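Local coordinates for protein myosin regulatory light chain (Placopecten magellanicus, PDB 3PN7) that probably confers calcium regulation on molluscan muscle myosin, as the regulatory light chain of the motor, and binds a divalent metal ion, at residues 16-29 against 74-88. Sequence-based numbering, arbitrary orientation.
Sequences RLPQKLMQEMKEAF and FTMFLSIFSDKLSGT
F29 fits between two phenylalanines of helix 74-85. F74 CB lies 3.9 Å from the centroid of the F29 ring, over its face, and the F74 ring turns an edge that way, the planes at 68°. F29 points its edge at the face of F77 (offset edge-to-face), while its CB sits over the centre of the F77 ring; F81 CD2 covers the opposite face. With F29 cut back to alanine, a gap would probably open between F74 and F77, leaving both rings freer to turn. F74 is a knob among M22, M25, K26 and F29, and K26 CD stands over the face of the F74 ring, 3.8 Å from its centroid. Helices 19-32 and 74-85 are the first and last of the EF-hand pair; segments 19-29 and 74-85 run at 121°, N to C, and the side chain of F29 is about 7 Å from the bound magnesium. M25 bends at chi3 (-76°) and drops into the hole formed by L78, F81, S82 and L85, its CE tight against L78 CD2 at 3.5 Å. L17 CD2 meets S86 CB, and R16 NH1 donates to S86 O (3.2 Å) on a lone pair; D89 holds R16 NH2 by a salt bridge.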
ATOM      1  N   ARG B  16      -5.119 -20.535   4.618  1.00 20.00           N
ATOM      2  CA  ARG B  16      -5.046 -21.400   3.447  1.00 20.00           C
ATOM      3  C   ARG B  16      -4.866 -22.854   3.858  1.00 20.00           C
ATOM      4  O   ARG B  16      -5.353 -23.274   4.905  1.00 20.00           O
ATOM      5  CB  ARG B  16      -3.903 -20.966   2.528  1.00 20.00           C
ATOM      6  CG  ARG B  16      -4.115 -19.611   1.871  1.00 20.00           C
ATOM      7  CD  ARG B  16      -3.001 -19.201   0.921  1.00 20.00           C
ATOM      8  NE  ARG B  16      -3.216 -17.866   0.370  1.00 20.00           N
ATOM      9  CZ  ARG B  16      -2.341 -17.225  -0.391  1.00 20.00           C
ATOM     10  NH1 ARG B  16      -1.184 -17.796  -0.702  1.00 20.00           N
ATOM     11  NH2 ARG B  16      -2.619 -16.011  -0.849  1.00 20.00           N
ATOM     12  N   LEU B  17      -4.161 -23.620   3.033  1.00 20.00           N
ATOM     13  CA  LEU B  17      -3.617 -23.114   1.780  1.00 20.00           C
ATOM     14  C   LEU B  17      -4.678 -23.190   0.693  1.00 20.00           C
ATOM     15  O   LEU B  17      -5.604 -23.991   0.783  1.00 20.00           O
ATOM     16  CB  LEU B  17      -2.390 -23.924   1.374  1.00 20.00           C
ATOM     17  CG  LEU B  17      -1.832 -24.851   2.453  1.00 20.00           C
ATOM     18  CD1 LEU B  17      -0.573 -25.546   1.960  1.00 20.00           C
ATOM     19  CD2 LEU B  17      -1.552 -24.073   3.725  1.00 20.00           C
ATOM     20  N   PRO B  18      -4.548 -22.357  -0.334  1.00 62.58           N
ATOM     21  CA  PRO B  18      -5.562 -22.319  -1.391  1.00 56.25           C
ATOM     22  C   PRO B  18      -5.676 -23.637  -2.140  1.00 54.61           C
ATOM     23  O   PRO B  18      -4.686 -24.348  -2.288  1.00 55.72           O
ATOM     24  CB  PRO B  18      -5.038 -21.237  -2.340  1.00 51.42           C
ATOM     25  CG  PRO B  18      -4.066 -20.451  -1.541  1.00 54.59           C
ATOM     26  CD  PRO B  18      -3.449 -21.417  -0.594  1.00 54.30           C
ATOM     27  N   GLN B  19      -6.876 -23.948  -2.613  1.00 53.48           N
ATOM     28  CA  GLN B  19      -7.085 -25.125  -3.443  1.00 57.90           C
ATOM     29  C   GLN B  19      -6.219 -25.278  -4.690  1.00 53.61           C
ATOM     30  O   GLN B  19      -5.790 -26.378  -5.001  1.00 53.39           O
ATOM     31  CB  GLN B  19      -8.567 -25.318  -3.791  1.00 60.01           C
ATOM     32  CG  GLN B  19      -9.336 -26.148  -2.763  1.00 61.05           C
ATOM     33  CD  GLN B  19      -8.535 -27.347  -2.252  1.00 63.69           C
ATOM     34  OE1 GLN B  19      -8.423 -28.375  -2.934  1.00 61.47           O
ATOM     35  NE2 GLN B  19      -7.973 -27.215  -1.047  1.00 64.68           N
ATOM     36  N   LYS B  20      -5.957 -24.193  -5.407  1.00 51.45           N
ATOM     37  CA  LYS B  20      -5.116 -24.305  -6.597  1.00 54.12           C
ATOM     38  C   LYS B  20      -3.685 -24.687  -6.236  1.00 51.00           C
ATOM     39  O   LYS B  20      -2.995 -25.337  -7.013  1.00 52.66           O
ATOM     40  CB  LYS B  20      -5.119 -23.012  -7.408  1.00 53.97           C
ATOM     41  CG  LYS B  20      -4.765 -21.774  -6.600  1.00 63.71           C
ATOM     42  CD  LYS B  20      -4.499 -20.598  -7.526  1.00 74.28           C
ATOM     43  CE  LYS B  20      -5.348 -20.702  -8.799  1.00 81.97           C
ATOM     44  NZ  LYS B  20      -6.824 -20.814  -8.532  1.00 75.80           N
ATOM     45  N   LEU B  21      -3.237 -24.264  -5.059  1.00 54.58           N
ATOM     46  CA  LEU B  21      -1.907 -24.620  -4.593  1.00 52.04           C
ATOM     47  C   LEU B  21      -1.873 -26.095  -4.175  1.00 49.54           C
ATOM     48  O   LEU B  21      -0.912 -26.805  -4.456  1.00 46.22           O
ATOM     49  CB  LEU B  21      -1.462 -23.701  -3.452  1.00 47.57           C
ATOM     50  CG  LEU B  21      -0.055 -23.960  -2.906  1.00 46.63           C
ATOM     51  CD1 LEU B  21       0.979 -23.749  -3.998  1.00 47.01           C
ATOM     52  CD2 LEU B  21       0.239 -23.068  -1.704  1.00 47.78           C
ATOM     53  N   MET B  22      -2.927 -26.559  -3.511  1.00 51.66           N
ATOM     54  CA  MET B  22      -3.060 -27.988  -3.239  1.00 52.38           C
ATOM     55  C   MET B  22      -3.047 -28.769  -4.552  1.00 48.20           C
ATOM     56  O   MET B  22      -2.440 -29.835  -4.640  1.00 45.19           O
ATOM     57  CB  MET B  22      -4.353 -28.290  -2.485  1.00 49.88           C
ATOM     58  CG  MET B  22      -4.171 -29.160  -1.251  1.00 60.46           C
ATOM     59  SD  MET B  22      -3.656 -28.180   0.173  1.00 70.08           S
ATOM     60  CE  MET B  22      -4.613 -28.933   1.492  1.00 64.78           C
ATOM     61  N   GLN B  23      -3.704 -28.223  -5.574  1.00 42.52           N
ATOM     62  CA  GLN B  23      -3.843 -28.913  -6.858  1.00 54.00           C
ATOM     63  C   GLN B  23      -2.521 -28.921  -7.625  1.00 53.26           C
ATOM     64  O   GLN B  23      -2.202 -29.862  -8.361  1.00 43.51           O
ATOM     65  CB  GLN B  23      -4.951 -28.270  -7.707  1.00 49.61           C
ATOM     66  CG  GLN B  23      -6.349 -28.337  -7.068  1.00 59.75           C
ATOM     67  CD  GLN B  23      -7.419 -27.560  -7.857  1.00 70.04           C
ATOM     68  OE1 GLN B  23      -7.258 -27.288  -9.052  1.00 69.97           O
ATOM     69  NE2 GLN B  23      -8.512 -27.197  -7.180  1.00 61.94           N
ATOM     70  N   GLU B  24      -1.765 -27.845  -7.457  1.00 48.88           N
ATOM     71  CA  GLU B  24      -0.425 -27.763  -8.001  1.00 49.11           C
ATOM     72  C   GLU B  24       0.466 -28.822  -7.332  1.00 42.43           C
ATOM     73  O   GLU B  24       1.172 -29.569  -8.005  1.00 38.25           O
ATOM     74  CB  GLU B  24       0.120 -26.370  -7.739  1.00 50.60           C
ATOM     75  CG  GLU B  24       1.421 -26.037  -8.432  1.00 54.88           C
ATOM     76  CD  GLU B  24       1.897 -24.653  -8.037  1.00 57.67           C
ATOM     77  OE1 GLU B  24       1.406 -23.665  -8.632  1.00 62.17           O
ATOM     78  OE2 GLU B  24       2.728 -24.552  -7.105  1.00 54.61           O
ATOM     79  N   MET B  25       0.416 -28.895  -6.005  1.00 41.87           N
ATOM     80  CA  MET B  25       1.253 -29.839  -5.285  1.00 38.98           C
ATOM     81  C   MET B  25       0.940 -31.270  -5.702  1.00 37.47           C
ATOM     82  O   MET B  25       1.845 -32.048  -5.970  1.00 36.61           O
ATOM     83  CB  MET B  25       1.129 -29.662  -3.769  1.00 36.74           C
ATOM     84  CG  MET B  25       1.909 -28.474  -3.220  1.00 39.28           C
ATOM     85  SD  MET B  25       2.010 -28.427  -1.411  1.00 39.00           S
ATOM     86  CE  MET B  25       0.373 -27.846  -0.973  1.00 45.86           C
ATOM     87  N   LYS B  26      -0.340 -31.606  -5.778  1.00 40.42           N
ATOM     88  CA  LYS B  26      -0.745 -32.948  -6.171  1.00 42.83           C
ATOM     89  C   LYS B  26      -0.250 -33.295  -7.578  1.00 41.55           C
ATOM     90  O   LYS B  26       0.146 -34.439  -7.843  1.00 39.43           O
ATOM     91  CB  LYS B  26      -2.271 -33.125  -6.052  1.00 43.25           C
ATOM     92  CG  LYS B  26      -2.788 -34.500  -6.508  1.00 47.56           C
ATOM     93  CD  LYS B  26      -2.081 -35.657  -5.767  1.00 47.40           C
ATOM     94  CE  LYS B  26      -2.622 -37.032  -6.194  1.00 48.54           C
ATOM     95  NZ  LYS B  26      -4.071 -37.249  -5.860  1.00 53.50           N
ATOM     96  N   GLU B  27      -0.272 -32.308  -8.468  1.00 39.98           N
ATOM     97  CA  GLU B  27       0.168 -32.503  -9.843  1.00 41.18           C
ATOM     98  C   GLU B  27       1.678 -32.687  -9.920  1.00 39.05           C
ATOM     99  O   GLU B  27       2.168 -33.501 -10.696  1.00 37.79           O
ATOM    100  CB  GLU B  27      -0.272 -31.335 -10.728  1.00 47.08           C
ATOM    101  CG  GLU B  27      -1.247 -31.728 -11.827  1.00 58.33           C
ATOM    102  CD  GLU B  27      -1.154 -30.829 -13.046  1.00 68.04           C
ATOM    103  OE1 GLU B  27      -0.579 -31.265 -14.068  1.00 53.86           O
ATOM    104  OE2 GLU B  27      -1.658 -29.689 -12.984  1.00 59.55           O
ATOM    105  N   ALA B  28       2.410 -31.934  -9.108  1.00 34.98           N
ATOM    106  CA  ALA B  28       3.861 -32.106  -9.025  1.00 34.92           C
ATOM    107  C   ALA B  28       4.192 -33.484  -8.445  1.00 34.28           C
ATOM    108  O   ALA B  28       5.041 -34.209  -8.966  1.00 28.48           O
ATOM    109  CB  ALA B  28       4.492 -30.999  -8.174  1.00 32.26           C
ATOM    110  N   PHE B  29       3.510 -33.848  -7.362  1.00 34.21           N
ATOM    111  CA  PHE B  29       3.718 -35.159  -6.763  1.00 32.23           C
ATOM    112  C   PHE B  29       3.524 -36.250  -7.809  1.00 36.83           C
ATOM    113  O   PHE B  29       4.332 -37.170  -7.942  1.00 35.57           O
ATOM    114  CB  PHE B  29       2.747 -35.398  -5.610  1.00 29.21           C
ATOM    115  CG  PHE B  29       2.858 -36.774  -5.014  1.00 34.94           C
ATOM    116  CD1 PHE B  29       3.815 -37.050  -4.044  1.00 31.39           C
ATOM    117  CD2 PHE B  29       2.031 -37.803  -5.443  1.00 37.87           C
ATOM    118  CE1 PHE B  29       3.943 -38.322  -3.512  1.00 33.69           C
ATOM    119  CE2 PHE B  29       2.150 -39.077  -4.906  1.00 34.85           C
ATOM    120  CZ  PHE B  29       3.112 -39.331  -3.930  1.00 34.67           C
ATOM    121  N   PHE B  74       1.710 -38.888  -0.861  1.00 34.41           N
ATOM    122  CA  PHE B  74       1.285 -37.516  -1.117  1.00 37.50           C
ATOM    123  C   PHE B  74       1.058 -36.723   0.180  1.00 37.68           C
ATOM    124  O   PHE B  74       1.384 -35.541   0.235  1.00 36.56           O
ATOM    125  CB  PHE B  74       0.043 -37.404  -2.008  1.00 36.95           C
ATOM    126  CG  PHE B  74      -0.433 -35.971  -2.187  1.00 38.25           C
ATOM    127  CD1 PHE B  74       0.351 -35.045  -2.857  1.00 34.46           C
ATOM    128  CD2 PHE B  74      -1.642 -35.544  -1.652  1.00 34.54           C
ATOM    129  CE1 PHE B  74      -0.071 -33.732  -3.011  1.00 36.57           C
ATOM    130  CE2 PHE B  74      -2.063 -34.231  -1.803  1.00 34.87           C
ATOM    131  CZ  PHE B  74      -1.280 -33.329  -2.484  1.00 35.19           C
ATOM    132  N   THR B  75       0.499 -37.345   1.217  1.00 36.69           N
ATOM    133  CA  THR B  75       0.295 -36.600   2.459  1.00 38.72           C
ATOM    134  C   THR B  75       1.634 -36.265   3.126  1.00 37.68           C
ATOM    135  O   THR B  75       1.810 -35.182   3.677  1.00 42.81           O
ATOM    136  CB  THR B  75      -0.717 -37.263   3.446  1.00 42.92           C
ATOM    137  OG1 THR B  75      -0.064 -37.609   4.674  1.00 43.27           O
ATOM    138  CG2 THR B  75      -1.349 -38.489   2.843  1.00 45.40           C
ATOM    139  N   MET B  76       2.589 -37.175   3.048  1.00 35.31           N
ATOM    140  CA  MET B  76       3.939 -36.848   3.468  1.00 34.92           C
ATOM    141  C   MET B  76       4.548 -35.728   2.589  1.00 36.82           C
ATOM    142  O   MET B  76       5.355 -34.925   3.054  1.00 37.84           O
ATOM    143  CB  MET B  76       4.798 -38.102   3.422  1.00 33.82           C
ATOM    144  CG  MET B  76       6.183 -37.928   3.977  1.00 38.04           C
ATOM    145  SD  MET B  76       6.187 -37.547   5.743  1.00 52.10           S
ATOM    146  CE  MET B  76       5.168 -38.861   6.409  1.00 41.48           C
ATOM    147  N   PHE B  77       4.158 -35.673   1.320  1.00 31.49           N
ATOM    148  CA  PHE B  77       4.683 -34.673   0.393  1.00 33.65           C
ATOM    149  C   PHE B  77       4.129 -33.314   0.793  1.00 32.61           C
ATOM    150  O   PHE B  77       4.853 -32.318   0.845  1.00 30.18           O
ATOM    151  CB  PHE B  77       4.243 -35.042  -1.019  1.00 35.49           C
ATOM    152  CG  PHE B  77       4.752 -34.133  -2.103  1.00 30.74           C
ATOM    153  CD1 PHE B  77       5.969 -34.377  -2.714  1.00 30.64           C
ATOM    154  CD2 PHE B  77       3.977 -33.092  -2.570  1.00 28.86           C
ATOM    155  CE1 PHE B  77       6.426 -33.577  -3.748  1.00 25.87           C
ATOM    156  CE2 PHE B  77       4.427 -32.286  -3.600  1.00 30.93           C
ATOM    157  CZ  PHE B  77       5.653 -32.529  -4.189  1.00 29.47           C
ATOM    158  N   LEU B  78       2.837 -33.300   1.103  1.00 34.71           N
ATOM    159  CA  LEU B  78       2.165 -32.111   1.595  1.00 38.15           C
ATOM    160  C   LEU B  78       2.867 -31.608   2.830  1.00 34.77           C
ATOM    161  O   LEU B  78       3.104 -30.416   2.994  1.00 35.69           O
ATOM    162  CB  LEU B  78       0.729 -32.436   1.979  1.00 39.73           C
ATOM    163  CG  LEU B  78      -0.363 -32.353   0.926  1.00 41.68           C
ATOM    164  CD1 LEU B  78      -1.687 -32.407   1.677  1.00 43.22           C
ATOM    165  CD2 LEU B  78      -0.245 -31.061   0.135  1.00 36.42           C
ATOM    166  N   SER B  79       3.181 -32.547   3.705  1.00 33.64           N
ATOM    167  CA  SER B  79       3.825 -32.262   4.965  1.00 31.83           C
ATOM    168  C   SER B  79       5.199 -31.602   4.758  1.00 35.83           C
ATOM    169  O   SER B  79       5.626 -30.743   5.545  1.00 31.62           O
ATOM    170  CB  SER B  79       3.932 -33.572   5.738  1.00 35.72           C
ATOM    171  OG  SER B  79       5.103 -33.625   6.513  1.00 48.28           O
ATOM    172  N   ILE B  80       5.887 -31.984   3.687  1.00 30.24           N
ATOM    173  CA  ILE B  80       7.197 -31.402   3.394  1.00 31.34           C
ATOM    174  C   ILE B  80       7.132 -30.010   2.725  1.00 30.50           C
ATOM    175  O   ILE B  80       8.036 -29.183   2.894  1.00 28.36           O
ATOM    176  CB  ILE B  80       8.001 -32.354   2.518  1.00 34.83           C
ATOM    177  CG1 ILE B  80       8.435 -33.565   3.336  1.00 37.87           C
ATOM    178  CG2 ILE B  80       9.187 -31.658   1.910  1.00 32.30           C
ATOM    179  CD1 ILE B  80       8.825 -34.723   2.460  1.00 45.88           C
ATOM    180  N   PHE B  81       6.070 -29.749   1.970  1.00 28.14           N
ATOM    181  CA  PHE B  81       6.001 -28.509   1.196  1.00 31.23           C
ATOM    182  C   PHE B  81       5.074 -27.442   1.765  1.00 27.82           C
ATOM    183  O   PHE B  81       5.277 -26.268   1.498  1.00 27.40           O
ATOM    184  CB  PHE B  81       5.599 -28.778  -0.262  1.00 26.91           C
ATOM    185  CG  PHE B  81       6.733 -29.191  -1.135  1.00 26.91           C
ATOM    186  CD1 PHE B  81       7.487 -28.242  -1.803  1.00 27.67           C
ATOM    187  CD2 PHE B  81       7.042 -30.542  -1.303  1.00 29.26           C
ATOM    188  CE1 PHE B  81       8.547 -28.626  -2.627  1.00 27.44           C
ATOM    189  CE2 PHE B  81       8.105 -30.943  -2.113  1.00 22.23           C
ATOM    190  CZ  PHE B  81       8.854 -29.976  -2.783  1.00 26.97           C
ATOM    191  N   SER B  82       4.067 -27.852   2.530  1.00 25.16           N
ATOM    192  CA  SER B  82       2.960 -26.969   2.893  1.00 32.35           C
ATOM    193  C   SER B  82       3.371 -25.679   3.599  1.00 33.19           C
ATOM    194  O   SER B  82       2.899 -24.618   3.236  1.00 32.90           O
ATOM    195  CB  SER B  82       1.920 -27.706   3.726  1.00 30.17           C
ATOM    196  OG  SER B  82       1.225 -28.641   2.927  1.00 41.24           O
ATOM    197  N   ASP B  83       4.244 -25.767   4.598  1.00 29.75           N
ATOM    198  CA  ASP B  83       4.630 -24.571   5.337  1.00 34.47           C
ATOM    199  C   ASP B  83       5.480 -23.639   4.469  1.00 34.40           C
ATOM    200  O   ASP B  83       5.328 -22.415   4.513  1.00 32.77           O
ATOM    201  CB  ASP B  83       5.363 -24.937   6.638  1.00 29.31           C
ATOM    202  CG  ASP B  83       4.474 -25.692   7.623  1.00 30.14           C
ATOM    203  OD1 ASP B  83       3.413 -25.162   8.011  1.00 35.67           O
ATOM    204  OD2 ASP B  83       4.816 -26.833   7.992  1.00 30.11           O
ATOM    205  N   LYS B  84       6.360 -24.211   3.658  1.00 26.96           N
ATOM    206  CA  LYS B  84       7.253 -23.374   2.867  1.00 32.44           C
ATOM    207  C   LYS B  84       6.545 -22.732   1.665  1.00 31.62           C
ATOM    208  O   LYS B  84       6.980 -21.708   1.175  1.00 33.67           O
ATOM    209  CB  LYS B  84       8.482 -24.156   2.415  1.00 32.40           C
ATOM    210  CG  LYS B  84       9.564 -24.300   3.475  1.00 34.47           C
ATOM    211  CD  LYS B  84      10.510 -25.420   3.054  1.00 36.64           C
ATOM    212  CE  LYS B  84      11.733 -25.495   3.930  1.00 36.27           C
ATOM    213  NZ  LYS B  84      11.399 -25.988   5.296  1.00 42.44           N
ATOM    214  N   LEU B  85       5.456 -23.333   1.206  1.00 27.80           N
ATOM    215  CA  LEU B  85       4.717 -22.795   0.065  1.00 32.32           C
ATOM    216  C   LEU B  85       3.464 -22.030   0.455  1.00 36.21           C
ATOM    217  O   LEU B  85       2.914 -21.315  -0.375  1.00 33.76           O
ATOM    218  CB  LEU B  85       4.309 -23.901  -0.914  1.00 27.53           C
ATOM    219  CG  LEU B  85       5.381 -24.651  -1.711  1.00 31.09           C
ATOM    220  CD1 LEU B  85       4.731 -25.610  -2.684  1.00 31.16           C
ATOM    221  CD2 LEU B  85       6.285 -23.694  -2.450  1.00 29.28           C
ATOM    222  N   SER B  86       3.021 -22.173   1.704  1.00 33.64           N
ATOM    223  CA  SER B  86       1.680 -21.731   2.078  1.00 43.89           C
ATOM    224  C   SER B  86       1.348 -20.295   1.651  1.00 48.46           C
ATOM    225  O   SER B  86       0.316 -20.062   1.007  1.00 58.19           O
ATOM    226  CB  SER B  86       1.397 -21.951   3.572  1.00 45.47           C
ATOM    227  OG  SER B  86       2.228 -21.147   4.387  1.00 53.54           O
ATOM    228  N   GLY B  87       2.204 -19.333   1.977  1.00 41.97           N
ATOM    229  CA  GLY B  87       1.891 -17.960   1.602  1.00 36.99           C
ATOM    230  C   GLY B  87       2.384 -17.504   0.233  1.00 38.36           C
ATOM    231  O   GLY B  87       2.462 -16.303  -0.023  1.00 38.48           O
ATOM    232  N   THR B  88       2.735 -18.432  -0.654  1.00 30.76           N
ATOM    233  CA  THR B  88       3.261 -18.014  -1.957  1.00 34.09           C
ATOM    234  C   THR B  88       2.163 -17.763  -2.978  1.00 34.83           C
ATOM    235  O   THR B  88       1.094 -18.371  -2.932  1.00 31.85           O
ATOM    236  CB  THR B  88       4.284 -18.991  -2.541  1.00 35.65           C
ATOM    237  OG1 THR B  88       3.666 -20.266  -2.784  1.00 33.88           O
ATOM    238  CG2 THR B  88       5.476 -19.142  -1.599  1.00 32.56           C
TER